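Side-chain contacts in bifunctional endomannanase/endoglucanase (Caldanaerobius polysaccharolyticus, PDB 3W0K), which probably hydrolyses internal beta-linkages in the backbones of mannan and cellulose: residues A[28-31]-A[32-36]; A[290-294]-A[295-299]. All coordinates share one frame; numbering follows the deposited sequence.

Contact 1. Residues A[28-31]-A[32-36]; sequences LDFL and AETGF
Thr-34 hooks back onto the last turn of helix 25-33, its OG1 donating to Phe-30 O at 2.8 Å while its methyl CG2 lies over one face of the Phe-30 ring, 4.0 Å from the centroid and offset toward the rim. The hydroxyl comes in above the carbonyl plane rather than on a lone pair. With chi1 at 55°, OG1 sits between the backbone N and the carbonyl carbon, which turns the methyl to the ring and the oxygen to the helix. An alanine at this position would lose both the hydroxyl grip on the Phe-30 carbonyl and the methyl on the ring, and the phenyl face would probably be left less well covered. On the inner side, Leu-31 CG packs 3.8 Å from Phe-36 CB, the two side chains crossing at about a right angle.

The backbone here forms a Schellman motif that closes the helix: Phe-36 N reaches back to Leu-31 O at 2.8 Å, with Gly-35, at positive phi, as the C' residue. Leu-31 O also takes Thr-34 N, the two donors arriving from opposite faces of its plane, and it lies in plane at the edge of the Phe-36 ring. Beyond the turn, Phe-36 meets Phe-6 of the first barrel strand and Leu-322 and Leu-325 of helix 319-327.

On the solvent side Glu-33 is exposed, Ala-32 and Asp-29 partly so, and side chains barely meet, though the helical bonds to Leu-28 and Asp-29 stay regular. Glu-33 CG still lies 3.1 Å from Asp-29 O; the looseness begins at its carboxylate, whose OE2 is 5.3 Å from Asp-29 OD2. Asp-29 instead turns OD1 to a salt bridge with Arg-75.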
loop_
_atom_site.group_PDB
_atom_site.type_symbol
_atom_site.label_atom_id
_atom_site.label_comp_id
_atom_site.label_asym_id
_atom_site.label_seq_id
_atom_site.Cartn_x
_atom_site.Cartn_y
_atom_site.Cartn_z
ATOM N N LEU A 28 -16.337 -3.830 5.319
ATOM C CA LEU A 28 -16.525 -2.423 4.983
ATOM C C LEU A 28 -17.462 -1.749 5.986
ATOM O O LEU A 28 -17.253 -0.591 6.347
ATOM C CB LEU A 28 -17.049 -2.267 3.552
ATOM C CG LEU A 28 -16.091 -2.700 2.437
ATOM C CD1 LEU A 28 -16.755 -2.506 1.083
ATOM C CD2 LEU A 28 -14.803 -1.897 2.509
ATOM N N ASP A 29 -18.482 -2.479 6.443
ATOM C CA ASP A 29 -19.419 -1.953 7.438
ATOM C C ASP A 29 -18.660 -1.674 8.735
ATOM O O ASP A 29 -18.914 -0.677 9.407
ATOM C CB ASP A 29 -20.553 -2.948 7.718
ATOM C CG ASP A 29 -21.642 -2.930 6.653
ATOM O OD1 ASP A 29 -21.731 -1.956 5.873
ATOM O OD2 ASP A 29 -22.432 -3.895 6.616
ATOM N N PHE A 30 -17.720 -2.552 9.081
ATOM C CA PHE A 30 -16.929 -2.356 10.292
ATOM C C PHE A 30 -16.105 -1.075 10.174
ATOM O O PHE A 30 -16.065 -0.272 11.105
ATOM C CB PHE A 30 -16.008 -3.554 10.556
ATOM C CG PHE A 30 -15.193 -3.425 11.814
ATOM C CD1 PHE A 30 -15.619 -4.020 12.999
ATOM C CD2 PHE A 30 -14.003 -2.698 11.821
ATOM C CE1 PHE A 30 -14.877 -3.892 14.168
ATOM C CE2 PHE A 30 -13.250 -2.561 12.988
ATOM C CZ PHE A 30 -13.688 -3.161 14.165
ATOM N N LEU A 31 -15.447 -0.886 9.032
ATOM C CA LEU A 31 -14.647 0.315 8.819
ATOM C C LEU A 31 -15.500 1.564 9.022
ATOM O O LEU A 31 -15.127 2.466 9.771
ATOM C CB LEU A 31 -14.044 0.331 7.411
ATOM C CG LEU A 31 -12.641 -0.253 7.234
ATOM C CD1 LEU A 31 -12.632 -1.741 7.542
ATOM C CD2 LEU A 31 -12.187 -0.005 5.803
ATOM N N ALA A 32 -16.665 1.583 8.377
ATOM C CA ALA A 32 -17.581 2.713 8.465
ATOM C C ALA A 32 -18.063 2.947 9.893
ATOM O O ALA A 32 -18.102 4.086 10.362
ATOM C CB ALA A 32 -18.774 2.496 7.534
ATOM N N GLU A 33 -18.401 1.864 10.587
ATOM C CA GLU A 33 -18.892 1.960 11.958
ATOM C C GLU A 33 -17.838 2.376 12.980
ATOM O O GLU A 33 -18.177 2.823 14.077
ATOM C CB GLU A 33 -19.558 0.649 12.373
ATOM C CG GLU A 33 -20.847 0.371 11.606
ATOM C CD GLU A 33 -21.468 -0.974 11.928
ATOM O OE1 GLU A 33 -20.956 -1.691 12.813
ATOM O OE2 GLU A 33 -22.483 -1.314 11.289
ATOM N N THR A 34 -16.564 2.242 12.622
ATOM C CA THR A 34 -15.488 2.623 13.532
ATOM C C THR A 34 -14.711 3.863 13.085
ATOM O O THR A 34 -13.636 4.154 13.608
ATOM C CB THR A 34 -14.523 1.447 13.815
ATOM O OG1 THR A 34 -14.021 0.923 12.581
ATOM C CG2 THR A 34 -15.239 0.338 14.581
ATOM N N GLY A 35 -15.251 4.580 12.102
ATOM C CA GLY A 35 -14.616 5.807 11.652
ATOM C C GLY A 35 -13.544 5.766 10.578
ATOM O O GLY A 35 -12.940 6.802 10.294
ATOM N N PHE A 36 -13.274 4.596 10.009
ATOM C CA PHE A 36 -12.276 4.500 8.943
ATOM C C PHE A 36 -12.932 4.981 7.653
ATOM O O PHE A 36 -14.136 4.803 7.461
ATOM C CB PHE A 36 -11.751 3.070 8.812
ATOM C CG PHE A 36 -10.976 2.604 10.013
ATOM C CD1 PHE A 36 -9.620 2.889 10.135
ATOM C CD2 PHE A 36 -11.605 1.893 11.030
ATOM C CE1 PHE A 36 -8.897 2.469 11.251
ATOM C CE2 PHE A 36 -10.894 1.471 12.151
ATOM C CZ PHE A 36 -9.538 1.758 12.263
#

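Contact 2. Residues A[290-294]-A[295-299]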
loop_
_atom_site.group_PDB
_atom_site.type_symbol
_atom_site.label_atom_id
_atom_site.label_comp_id
_atom_site.label_asym_id
_atom_site.label_seq_id
_atom_site.Cartn_x
_atom_site.Cartn_y
_atom_site.Cartn_z
ATOM N N LEU A 290 -3.475 0.025 7.292
ATOM C CA LEU A 290 -2.890 -1.243 7.730
ATOM C C LEU A 290 -2.937 -2.250 6.577
ATOM O O LEU A 290 -3.894 -2.258 5.795
ATOM C CB LEU A 290 -3.655 -1.778 8.948
ATOM C CG LEU A 290 -2.915 -2.755 9.866
ATOM C CD1 LEU A 290 -1.771 -2.049 10.582
ATOM C CD2 LEU A 290 -3.885 -3.332 10.879
ATOM N N TRP A 291 -1.916 -3.097 6.471
ATOM C CA TRP A 291 -1.860 -4.069 5.378
ATOM C C TRP A 291 -3.034 -5.050 5.319
ATOM O O TRP A 291 -3.518 -5.364 4.235
ATOM C CB TRP A 291 -0.519 -4.809 5.358
ATOM C CG TRP A 291 -0.450 -5.855 4.279
ATOM C CD1 TRP A 291 -0.204 -7.185 4.448
ATOM C CD2 TRP A 291 -0.689 -5.665 2.876
ATOM N NE1 TRP A 291 -0.281 -7.840 3.239
ATOM C CE2 TRP A 291 -0.579 -6.929 2.260
ATOM C CE3 TRP A 291 -0.992 -4.550 2.082
ATOM C CZ2 TRP A 291 -0.761 -7.112 0.883
ATOM C CZ3 TRP A 291 -1.174 -4.731 0.710
ATOM C CH2 TRP A 291 -1.057 -6.004 0.128
ATOM N N ASN A 292 -3.474 -5.555 6.468
ATOM C CA ASN A 292 -4.614 -6.478 6.493
ATOM C C ASN A 292 -5.680 -5.974 7.458
ATOM O O ASN A 292 -5.394 -5.171 8.354
ATOM C CB ASN A 292 -4.222 -7.873 7.015
ATOM C CG ASN A 292 -3.332 -8.658 6.076
ATOM O OD1 ASN A 292 -2.565 -9.506 6.527
ATOM N ND2 ASN A 292 -3.471 -8.440 4.775
ATOM N N PHE A 293 -6.915 -6.417 7.234
ATOM C CA PHE A 293 -8.019 -6.134 8.142
ATOM C C PHE A 293 -8.065 -7.490 8.853
ATOM O O PHE A 293 -7.817 -7.589 10.053
ATOM C CB PHE A 293 -9.326 -5.864 7.395
ATOM C CG PHE A 293 -10.517 -5.767 8.299
ATOM C CD1 PHE A 293 -10.623 -4.726 9.214
ATOM C CD2 PHE A 293 -11.503 -6.749 8.279
ATOM C CE1 PHE A 293 -11.695 -4.665 10.103
ATOM C CE2 PHE A 293 -12.580 -6.700 9.162
ATOM C CZ PHE A 293 -12.673 -5.653 10.078
ATOM N N LYS A 294 -8.359 -8.536 8.084
ATOM C CA LYS A 294 -8.336 -9.906 8.586
ATOM C C LYS A 294 -7.028 -10.455 8.026
ATOM O O LYS A 294 -6.658 -10.141 6.892
ATOM C CB LYS A 294 -9.518 -10.723 8.054
ATOM C CG LYS A 294 -10.805 -10.504 8.822
ATOM C CD LYS A 294 -11.954 -11.294 8.227
ATOM C CE LYS A 294 -12.394 -10.711 6.900
ATOM N NZ LYS A 294 -13.548 -11.466 6.340
ATOM N N GLY A 295 -6.302 -11.220 8.833
ATOM C CA GLY A 295 -5.037 -11.769 8.379
ATOM C C GLY A 295 -3.907 -11.466 9.345
ATOM O O GLY A 295 -4.102 -10.730 10.311
ATOM N N PRO A 296 -2.697 -11.995 9.091
ATOM C CA PRO A 296 -1.516 -11.795 9.939
ATOM C C PRO A 296 -1.170 -10.342 10.258
ATOM O O PRO A 296 -0.746 -10.041 11.373
ATOM C CB PRO A 296 -0.408 -12.478 9.141
ATOM C CG PRO A 296 -1.136 -13.579 8.442
ATOM C CD PRO A 296 -2.378 -12.877 7.955
ATOM N N PHE A 297 -1.320 -9.455 9.275
ATOM C CA PHE A 297 -1.033 -8.029 9.455
ATOM C C PHE A 297 -2.294 -7.239 9.812
ATOM O O PHE A 297 -2.313 -6.009 9.688
ATOM C CB PHE A 297 -0.452 -7.427 8.168
ATOM C CG PHE A 297 0.977 -7.802 7.893
ATOM C CD1 PHE A 297 1.285 -8.979 7.223
ATOM C CD2 PHE A 297 2.012 -6.946 8.257
ATOM C CE1 PHE A 297 2.610 -9.300 6.913
ATOM C CE2 PHE A 297 3.338 -7.254 7.955
ATOM C CZ PHE A 297 3.637 -8.435 7.280
ATOM N N GLY A 298 -3.340 -7.931 10.260
ATOM C CA GLY A 298 -4.587 -7.248 10.580
ATOM C C GLY A 298 -4.936 -7.074 12.046
ATOM O O GLY A 298 -4.095 -7.240 12.932
ATOM N N ILE A 299 -6.183 -6.681 12.294
ATOM C CA ILE A 299 -6.673 -6.489 13.656
ATOM C C ILE A 299 -7.610 -7.619 14.082
ATOM O O ILE A 299 -7.945 -7.740 15.260
ATOM C CB ILE A 299 -7.414 -5.135 13.843
ATOM C CG1 ILE A 299 -8.651 -5.056 12.945
ATOM C CG2 ILE A 299 -6.471 -3.974 13.582
ATOM C CD1 ILE A 299 -9.601 -3.923 13.312
#
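The edge of the Trp-291 indole points into the face of the Phe-297 ring, a T-shaped pair with planes at 83° and Trp-291 CD1 only 3.6 Å from Phe-297 CD1. Beside it, the Asn-292 amide fills the hollow of the turn: OD1 accepts from Phe-297 N at 3.0 Å and also lies in plane at the edge of the phenyl ring. The chi1 of Asn-292, -70°, sets CG anti to the carbonyl carbon, reaching across the loop. The hollow is rimmed by a type I beta turn from Gly-295 to Gly-298, in the loop that leaves the eighth strand of the TIM barrel, where Trp-291, the first residue past the strand, also lies near a bound Tris molecule, probably from the crystallisation liquor. Both glycines are pinched: a CB on Gly-295 would run into Asn-292 OD1, and one on Gly-298 into Phe-293 O. Gly-298 CA instead nestles 3.1 Å from Asn-292 O. Further along, Ile-299 forks between two neighbours, CG2 meeting Leu-290 CD2 at 3.8 Å and CD1 reaching Phe-293 CE1 at 3.9 Å, while its N bonds to Phe-293 O. Leu-290 CG and CD2 bulge against the carbonyl oxygen of Phe-297.

How the contacts relate
Contact 1 ends the first helix of the barrel and is only partly buried, with Asp-29 and Glu-33 toward its outer side; contact 2 lies nearer the centre of the chain, in the mostly buried loop after the last barrel strand. Their apolar sides join: Phe-30 CD2 packs 3.5 Å from Phe-293 CE1, and Phe-30 also meets Ile-299 while Leu-31 meets Phe-293. Helix 319-327 borders both, touching Phe-30, Phe-36 and Ile-299. Helix-ending backbone carbonyls dominate the chemistry of 28-36, whereas 290-299 relies on a side-chain amide, glycines and aromatic rings, one of which, Trp-291, lies near the bound Tris.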